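Local coordinates for Lmo2241 protein (Listeria monocytogenes, PDB 4HAM) that probably binds DNA through a GntR-type winged helix-turn-helix domain to regulate transcription, and pairs with a second subunit through a helical region, at residues K24-V28 with K29-Q33; K89-A92 with E93-K97; N53-S56 with K57-E61. All coordinates share one frame; numbering follows the deposited sequence.

Contact 1 of 3, residues K24-V28 with K29-Q33; sequences KEQVV and KGVLQ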
loop_
_atom_site.group_PDB
_atom_site.type_symbol
_atom_site.label_atom_id
_atom_site.label_comp_id
_atom_site.label_asym_id
_atom_site.label_seq_id
_atom_site.Cartn_x
_atom_site.Cartn_y
_atom_site.Cartn_z
ATOM N N LYS A 24 -0.848 10.494 -12.624
ATOM C CA LYS A 24 -2.012 10.633 -11.750
ATOM C C LYS A 24 -1.890 11.855 -10.825
ATOM O O LYS A 24 -2.833 12.640 -10.678
ATOM C CB LYS A 24 -2.180 9.357 -10.912
ATOM C CG LYS A 24 -3.468 9.298 -10.117
ATOM C CD LYS A 24 -3.561 8.050 -9.230
ATOM C CE LYS A 24 -3.675 6.762 -10.042
ATOM N NZ LYS A 24 -3.911 5.556 -9.183
ATOM N N GLU A 25 -0.725 12.004 -10.203
ATOM C CA GLU A 25 -0.455 13.124 -9.292
ATOM C C GLU A 25 -0.520 14.466 -10.020
ATOM O O GLU A 25 -1.014 15.456 -9.484
ATOM C CB GLU A 25 0.927 12.960 -8.628
ATOM C CG GLU A 25 1.145 13.899 -7.436
ATOM C CD GLU A 25 2.570 13.845 -6.899
ATOM O OE1 GLU A 25 3.355 12.981 -7.352
ATOM O OE2 GLU A 25 2.895 14.658 -6.015
ATOM N N GLN A 26 -0.015 14.503 -11.243
ATOM C CA GLN A 26 -0.085 15.737 -12.031
ATOM C C GLN A 26 -1.518 16.109 -12.393
ATOM O O GLN A 26 -1.855 17.291 -12.478
ATOM C CB GLN A 26 0.766 15.630 -13.284
ATOM C CG GLN A 26 2.244 15.723 -12.994
ATOM C CD GLN A 26 3.071 15.647 -14.238
ATOM O OE1 GLN A 26 2.543 15.690 -15.352
ATOM N NE2 GLN A 26 4.376 15.523 -14.065
ATOM N N VAL A 27 -2.362 15.104 -12.608
ATOM C CA VAL A 27 -3.778 15.365 -12.796
ATOM C C VAL A 27 -4.361 15.929 -11.510
ATOM O O VAL A 27 -5.072 16.937 -11.541
ATOM C CB VAL A 27 -4.567 14.104 -13.239
ATOM C CG1 VAL A 27 -6.061 14.376 -13.225
ATOM C CG2 VAL A 27 -4.112 13.651 -14.611
ATOM N N VAL A 28 -4.045 15.307 -10.376
ATOM C CA VAL A 28 -4.523 15.820 -9.090
ATOM C C VAL A 28 -4.113 17.277 -8.859
ATOM O O VAL A 28 -4.910 18.081 -8.386
ATOM C CB VAL A 28 -4.053 14.943 -7.910
ATOM C CG1 VAL A 28 -4.296 15.652 -6.581
ATOM C CG2 VAL A 28 -4.767 13.588 -7.951
ATOM N N LYS A 29 -2.873 17.613 -9.210
ATOM C CA LYS A 29 -2.362 18.973 -9.066
ATOM C C LYS A 29 -3.000 19.984 -10.002
ATOM O O LYS A 29 -2.878 21.187 -9.784
ATOM C CB LYS A 29 -0.855 19.021 -9.331
ATOM C CG LYS A 29 0.002 18.352 -8.273
ATOM C CD LYS A 29 1.474 18.459 -8.646
ATOM C CE LYS A 29 2.301 17.365 -7.967
ATOM N NZ LYS A 29 2.101 17.351 -6.493
ATOM N N GLY A 30 -3.636 19.507 -11.067
ATOM C CA GLY A 30 -4.150 20.420 -12.081
ATOM C C GLY A 30 -3.092 20.820 -13.100
ATOM O O GLY A 30 -3.342 21.644 -13.980
ATOM N N VAL A 31 -1.909 20.221 -12.999
ATOM C CA VAL A 31 -0.860 20.467 -13.975
ATOM C C VAL A 31 -1.289 19.851 -15.291
ATOM O O VAL A 31 -1.026 20.408 -16.360
ATOM C CB VAL A 31 0.498 19.885 -13.527
ATOM C CG1 VAL A 31 1.467 19.798 -14.697
ATOM C CG2 VAL A 31 1.073 20.729 -12.391
ATOM N N LEU A 32 -1.945 18.695 -15.197
ATOM C CA LEU A 32 -2.632 18.085 -16.339
ATOM C C LEU A 32 -4.144 18.246 -16.152
ATOM O O LEU A 32 -4.681 17.977 -15.075
ATOM C CB LEU A 32 -2.251 16.610 -16.473
ATOM C CG LEU A 32 -0.824 16.326 -16.950
ATOM C CD1 LEU A 32 -0.458 14.836 -16.778
ATOM C CD2 LEU A 32 -0.692 16.750 -18.405
ATOM N N GLN A 33 -4.826 18.703 -17.196
ATOM C CA GLN A 33 -6.259 18.977 -17.117
ATOM C C GLN A 33 -7.015 18.012 -18.020
ATOM O O GLN A 33 -6.454 17.513 -18.980
ATOM C CB GLN A 33 -6.537 20.400 -17.597
ATOM C CG GLN A 33 -5.901 21.490 -16.750
ATOM C CD GLN A 33 -6.182 22.875 -17.297
ATOM O OE1 GLN A 33 -5.753 23.220 -18.405
ATOM N NE2 GLN A 33 -6.919 23.675 -16.531
HETATM O O HOH W 1 -6.707 17.997 -13.582
#
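L32 lays its CD1 methyl against the side chain of Q26, 3.4 Å from Q26 OE1 and 3.8 Å from Q26 CB, the two chains crossing at a slant. The amide end of Q26 looks elsewhere for its bonds, with NE2 donating to A3 O. On its other flank L32 turns CB toward the CG2 branch of V27, and both residues also pack on I78 of strand 75-78.

The backbone explains why L32 can return here. G30 takes a positive phi of 84°, a turn that suits glycine because a CB would be jammed against the preceding carbonyl oxygen. G30 N then donates to V27 O at 3.0 Å. L32 N donates to Q26 O at 3.1 Å along an almost straight N-H path (175°). V31 N adds a weaker bond to the same oxygen. A water donates a further bond to V27 O.

One turn back, K29 N is held by E25 O, and the K29 side chain runs past the same oxygen. A bend at the last torsion of K29 (chi4 -54°) brings K29 NZ to 2.8 Å from E25 OE2, a salt bridge in which NZ comes from above the carboxylate plane. NZ has a second acceptor in I126 O of helix 112-127. The positive-phi G30 and the bonds back into the last turn form a Schellman motif, closing helix 15-29 in the winged helix-turn-helix domain.

Contact 2 of 3, residues K89-A92 with E93-K97; sequences KKLA and ETRTK. With SO4 (sulfate ion), chain B.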
loop_
_atom_site.group_PDB
_atom_site.type_symbol
_atom_site.label_atom_id
_atom_site.label_comp_id
_atom_site.label_asym_id
_atom_site.label_seq_id
_atom_site.Cartn_x
_atom_site.Cartn_y
_atom_site.Cartn_z
ATOM N N LYS A 89 -14.781 -0.871 -6.974
ATOM C CA LYS A 89 -13.799 -1.928 -6.748
ATOM C C LYS A 89 -12.404 -1.354 -6.479
ATOM O O LYS A 89 -11.693 -1.832 -5.593
ATOM C CB LYS A 89 -13.753 -2.890 -7.935
ATOM C CG LYS A 89 -12.868 -4.109 -7.709
ATOM C CD LYS A 89 -12.835 -5.007 -8.936
ATOM C CE LYS A 89 -11.909 -6.196 -8.719
ATOM N NZ LYS A 89 -11.962 -7.159 -9.854
ATOM N N LYS A 90 -12.013 -0.330 -7.235
ATOM C CA LYS A 90 -10.708 0.294 -7.018
ATOM C C LYS A 90 -10.671 0.994 -5.661
ATOM O O LYS A 90 -9.663 0.948 -4.958
ATOM C CB LYS A 90 -10.358 1.271 -8.151
ATOM C CG LYS A 90 -8.982 1.946 -8.024
ATOM C CD LYS A 90 -7.843 0.960 -8.250
ATOM C CE LYS A 90 -6.491 1.666 -8.292
ATOM N NZ LYS A 90 -5.374 0.689 -8.415
ATOM N N LEU A 91 -11.777 1.638 -5.298
ATOM C CA LEU A 91 -11.902 2.303 -4.004
ATOM C C LEU A 91 -11.734 1.313 -2.862
ATOM O O LEU A 91 -10.991 1.560 -1.904
ATOM C CB LEU A 91 -13.271 2.967 -3.889
ATOM C CG LEU A 91 -13.355 4.471 -4.113
ATOM C CD1 LEU A 91 -14.816 4.926 -4.156
ATOM C CD2 LEU A 91 -12.580 5.196 -3.022
ATOM N N ALA A 92 -12.439 0.194 -2.987
ATOM C CA ALA A 92 -12.391 -0.890 -2.015
ATOM C C ALA A 92 -10.970 -1.429 -1.869
ATOM O O ALA A 92 -10.470 -1.607 -0.756
ATOM C CB ALA A 92 -13.328 -2.003 -2.440
ATOM N N GLU A 93 -10.324 -1.683 -3.003
ATOM C CA GLU A 93 -8.957 -2.196 -2.994
ATOM C C GLU A 93 -7.989 -1.205 -2.358
ATOM O O GLU A 93 -7.051 -1.595 -1.663
ATOM C CB GLU A 93 -8.508 -2.514 -4.418
ATOM C CG GLU A 93 -9.128 -3.774 -4.970
ATOM C CD GLU A 93 -8.865 -3.955 -6.452
ATOM O OE1 GLU A 93 -8.291 -3.035 -7.085
ATOM O OE2 GLU A 93 -9.247 -5.020 -6.985
ATOM N N THR A 94 -8.223 0.077 -2.606
ATOM C CA THR A 94 -7.342 1.122 -2.106
ATOM C C THR A 94 -7.540 1.315 -0.613
ATOM O O THR A 94 -6.576 1.524 0.123
ATOM C CB THR A 94 -7.547 2.449 -2.870
ATOM O OG1 THR A 94 -7.372 2.223 -4.274
ATOM C CG2 THR A 94 -6.518 3.483 -2.412
ATOM N N ARG A 95 -8.784 1.207 -0.150
ATOM C CA ARG A 95 -9.061 1.235 1.290
ATOM C C ARG A 95 -8.386 0.079 2.024
ATOM O O ARG A 95 -7.889 0.241 3.140
ATOM C CB ARG A 95 -10.576 1.246 1.564
ATOM C CG ARG A 95 -11.233 2.590 1.265
ATOM C CD ARG A 95 -12.641 2.665 1.842
ATOM N NE ARG A 95 -13.524 1.708 1.200
ATOM C CZ ARG A 95 -14.385 2.016 0.237
ATOM N NH1 ARG A 95 -15.142 1.069 -0.292
ATOM N NH2 ARG A 95 -14.485 3.266 -0.194
ATOM N N THR A 96 -8.380 -1.096 1.410
ATOM C CA THR A 96 -7.668 -2.235 1.992
ATOM C C THR A 96 -6.173 -1.927 2.099
ATOM O O THR A 96 -5.543 -2.214 3.117
ATOM C CB THR A 96 -7.900 -3.518 1.177
ATOM O OG1 THR A 96 -9.264 -3.914 1.323
ATOM C CG2 THR A 96 -7.005 -4.660 1.680
ATOM N N LYS A 97 -5.615 -1.303 1.064
ATOM C CA LYS A 97 -4.200 -0.935 1.090
ATOM C C LYS A 97 -3.906 0.059 2.206
ATOM O O LYS A 97 -2.847 0.004 2.821
ATOM C CB LYS A 97 -3.751 -0.360 -0.245
ATOM C CG LYS A 97 -3.684 -1.385 -1.371
ATOM C CD LYS A 97 -3.355 -0.710 -2.692
ATOM C CE LYS A 97 -3.673 -1.606 -3.879
ATOM N NZ LYS A 97 -3.570 -0.838 -5.155
HETATM S S SO4 B . -9.556 -6.809 -1.206
HETATM O O1 SO4 B . -10.705 -7.650 -1.539
HETATM O O2 SO4 B . -10.022 -5.505 -0.739
HETATM O O3 SO4 B . -8.776 -7.449 -0.153
HETATM O O4 SO4 B . -8.722 -6.633 -2.390
HETATM O O HOH W 2 -4.882 1.609 -5.090
HETATM O O HOH W 3 -5.819 -1.727 -6.707
#
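In the first turns of helix 88-107, part of the helical region that packs against the second subunit, T94 bonds back to K90 one turn earlier. T94 puts OG1 beside its own backbone N (chi1 -55°), which aims the hydroxyl back at K90 O; OG1 donates to that oxygen at 2.7 Å. T94 N reaches K90 O from the opposite face of its carbonyl plane, at 2.9 Å, so two donors grip a single acceptor.

T94 OG1 also accepts a hydrogen from a water that in turn accepts from K97 NZ. A second water joins K90 NZ and K97 NZ, accepting from both, and donates to E93 OE1 at 2.8 Å. K90 NZ and K97 NZ stand 4.0 Å apart, and this shared water, with its link to a carboxylate, probably tempers their mutual repulsion.

Beyond them, the extended K89 passes CE within 3.4 Å of E93 OE2, while its NZ remains 4.5 Å from that oxygen, too far for a salt bridge. R95 folds back with a bend at chi3 (-65°) until L91 O lies over the centre of one guanidinium face, and NH2 comes near L91 CB and CD2.

At the other flank T96 OG1 donates to sulfate O2 at 2.7 Å; the ion probably comes from the crystallisation liquor, and S11 and Q12 of the second subunit hold it too. L91, T94 and R95 pack on V110, L105 and Y122 of that subunit, an arrangement consistent with a four-helix bundle built across the dimer.

Contact 3 of 3, residues N53-S56 with K57-E61; sequences NTVS and KAYQE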
loop_
_atom_site.group_PDB
_atom_site.type_symbol
_atom_site.label_atom_id
_atom_site.label_comp_id
_atom_site.label_asym_id
_atom_site.label_seq_id
_atom_site.Cartn_x
_atom_site.Cartn_y
_atom_site.Cartn_z
ATOM N N ASN A 53 8.609 0.109 -24.342
ATOM C CA ASN A 53 7.703 -0.925 -23.828
ATOM C C ASN A 53 7.281 -0.672 -22.365
ATOM O O ASN A 53 6.163 -1.005 -21.952
ATOM C CB ASN A 53 8.312 -2.312 -24.007
ATOM C CG ASN A 53 8.647 -2.618 -25.467
ATOM O OD1 ASN A 53 7.758 -2.876 -26.275
ATOM N ND2 ASN A 53 9.938 -2.582 -25.808
ATOM N N THR A 54 8.171 -0.062 -21.585
ATOM C CA THR A 54 7.836 0.348 -20.221
ATOM C C THR A 54 6.812 1.479 -20.209
ATOM O O THR A 54 5.860 1.477 -19.422
ATOM C CB THR A 54 9.108 0.777 -19.456
ATOM O OG1 THR A 54 10.005 -0.334 -19.404
ATOM C CG2 THR A 54 8.782 1.217 -18.035
ATOM N N VAL A 55 6.995 2.455 -21.091
ATOM C CA VAL A 55 6.028 3.543 -21.198
ATOM C C VAL A 55 4.667 3.042 -21.705
ATOM O O VAL A 55 3.627 3.502 -21.259
ATOM C CB VAL A 55 6.561 4.663 -22.115
ATOM C CG1 VAL A 55 5.525 5.775 -22.270
ATOM C CG2 VAL A 55 7.876 5.212 -21.553
ATOM N N SER A 56 4.691 2.087 -22.622
ATOM C CA SER A 56 3.457 1.499 -23.123
ATOM C C SER A 56 2.695 0.808 -21.992
ATOM O O SER A 56 1.470 0.921 -21.878
ATOM C CB SER A 56 3.766 0.513 -24.245
ATOM O OG SER A 56 2.598 -0.182 -24.638
ATOM N N LYS A 57 3.434 0.117 -21.135
ATOM C CA LYS A 57 2.854 -0.574 -19.990
ATOM C C LYS A 57 2.183 0.421 -19.030
ATOM O O LYS A 57 1.082 0.181 -18.526
ATOM C CB LYS A 57 3.955 -1.367 -19.292
ATOM C CG LYS A 57 3.497 -2.320 -18.210
ATOM C CD LYS A 57 4.605 -3.333 -17.906
ATOM C CE LYS A 57 4.399 -3.994 -16.546
ATOM N NZ LYS A 57 2.951 -4.186 -16.265
ATOM N N ALA A 58 2.852 1.548 -18.791
ATOM C CA ALA A 58 2.309 2.597 -17.948
ATOM C C ALA A 58 1.046 3.214 -18.545
ATOM O O ALA A 58 0.067 3.437 -17.840
ATOM C CB ALA A 58 3.369 3.695 -17.718
ATOM N N TYR A 59 1.081 3.502 -19.836
ATOM C CA TYR A 59 -0.094 4.080 -20.497
ATOM C C TYR A 59 -1.277 3.118 -20.510
ATOM O O TYR A 59 -2.433 3.537 -20.389
ATOM C CB TYR A 59 0.244 4.508 -21.928
ATOM C CG TYR A 59 0.847 5.908 -22.040
ATOM C CD1 TYR A 59 0.591 6.697 -23.155
ATOM C CD2 TYR A 59 1.673 6.425 -21.042
ATOM C CE1 TYR A 59 1.131 7.962 -23.283
ATOM C CE2 TYR A 59 2.226 7.704 -21.161
ATOM C CZ TYR A 59 1.943 8.464 -22.291
ATOM O OH TYR A 59 2.463 9.731 -22.439
ATOM N N GLN A 60 -1.002 1.831 -20.695
ATOM C CA GLN A 60 -2.067 0.821 -20.611
ATOM C C GLN A 60 -2.714 0.806 -19.227
ATOM O O GLN A 60 -3.939 0.689 -19.091
ATOM C CB GLN A 60 -1.531 -0.575 -20.931
ATOM C CG GLN A 60 -1.209 -0.786 -22.387
ATOM C CD GLN A 60 -0.750 -2.204 -22.682
ATOM O OE1 GLN A 60 -1.020 -3.128 -21.913
ATOM N NE2 GLN A 60 -0.041 -2.379 -23.794
ATOM N N GLU A 61 -1.886 0.917 -18.196
ATOM C CA GLU A 61 -2.388 0.924 -16.826
ATOM C C GLU A 61 -3.157 2.219 -16.530
ATOM O O GLU A 61 -4.217 2.193 -15.893
ATOM C CB GLU A 61 -1.247 0.710 -15.828
ATOM C CG GLU A 61 -1.690 0.719 -14.366
ATOM C CD GLU A 61 -2.718 -0.366 -14.048
ATOM O OE1 GLU A 61 -2.716 -1.435 -14.715
ATOM O OE2 GLU A 61 -3.530 -0.151 -13.117
HETATM O O HOH W 4 -0.071 0.969 -24.781
#
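V55 and Y59, four residues apart, run side by side in the same direction, and the CG1 methyl of V55 sits over one face of the phenol ring, 4.0 Å from Y59 CE2. CG1 lies anti to the backbone N (chi1 178°), beside the carbonyl carbon, and that rotation carries the methyl forward along the helix to the ring. At the far end of the ring the Y59 hydroxyl is bonded to L39 O, so this buried polar group has a partner in the chain that leads into helix 41-48.

The backbone carbonyls of N53 to S56 are taken in regular i to i+4 fashion. V55 O takes Y59 N at 2.9 Å, and S56 O takes Q60 N at the same length of 2.9 Å. T54 O receives A58 N at 3.1 Å, while K57 N approaches N53 O from above the carbonyl plane, a somewhat more bent arrangement.

On the side facing solvent, S56 OG is hydrogen-bonded to a water at 2.9 Å, and Q60 NE2 donates to the same water in a weak bond of 3.5 Å. The water thus bridges the two side chains, one of its links being weak. The Q60 chain is extended, and its CG passes 3.2 Å from S56 O. K57 leads away from residues 53-56, bent at its last torsion, and makes a cation-pi contact with Y16 of helix 15-29; the E61 carboxylate is held by R64 and Q65.

V55 and Y59 both press on F44 of helix 41-48, while T54 and A58 face helix 15-29. This is the packing of the second helix of a helix-turn-helix, which in GntR-type winged domains is probably the recognition helix.

Overall arrangement
Two within-helix contacts and one helix end make up this example. Contacts 1 and 3 fall inside the GntR-family winged helix-turn-helix region: one closes helix 15-29, the other lies on helix 52-64, and their centres are 18 Å apart. Contact 2 comes later in the chain, 21 Å from contact 1 and 22 Å from contact 3 between centres, though nearest atoms are about 5 Å apart in each case, without touching. Contacts 1 and 2 both meet the second subunit, and contact 2 shares a sulfate with it. Residues 53-61 of the probable recognition helix make no contact with that subunit; the T54 side chain there lies about 4 Å from a bound sulfate, probably from the crystallisation liquor.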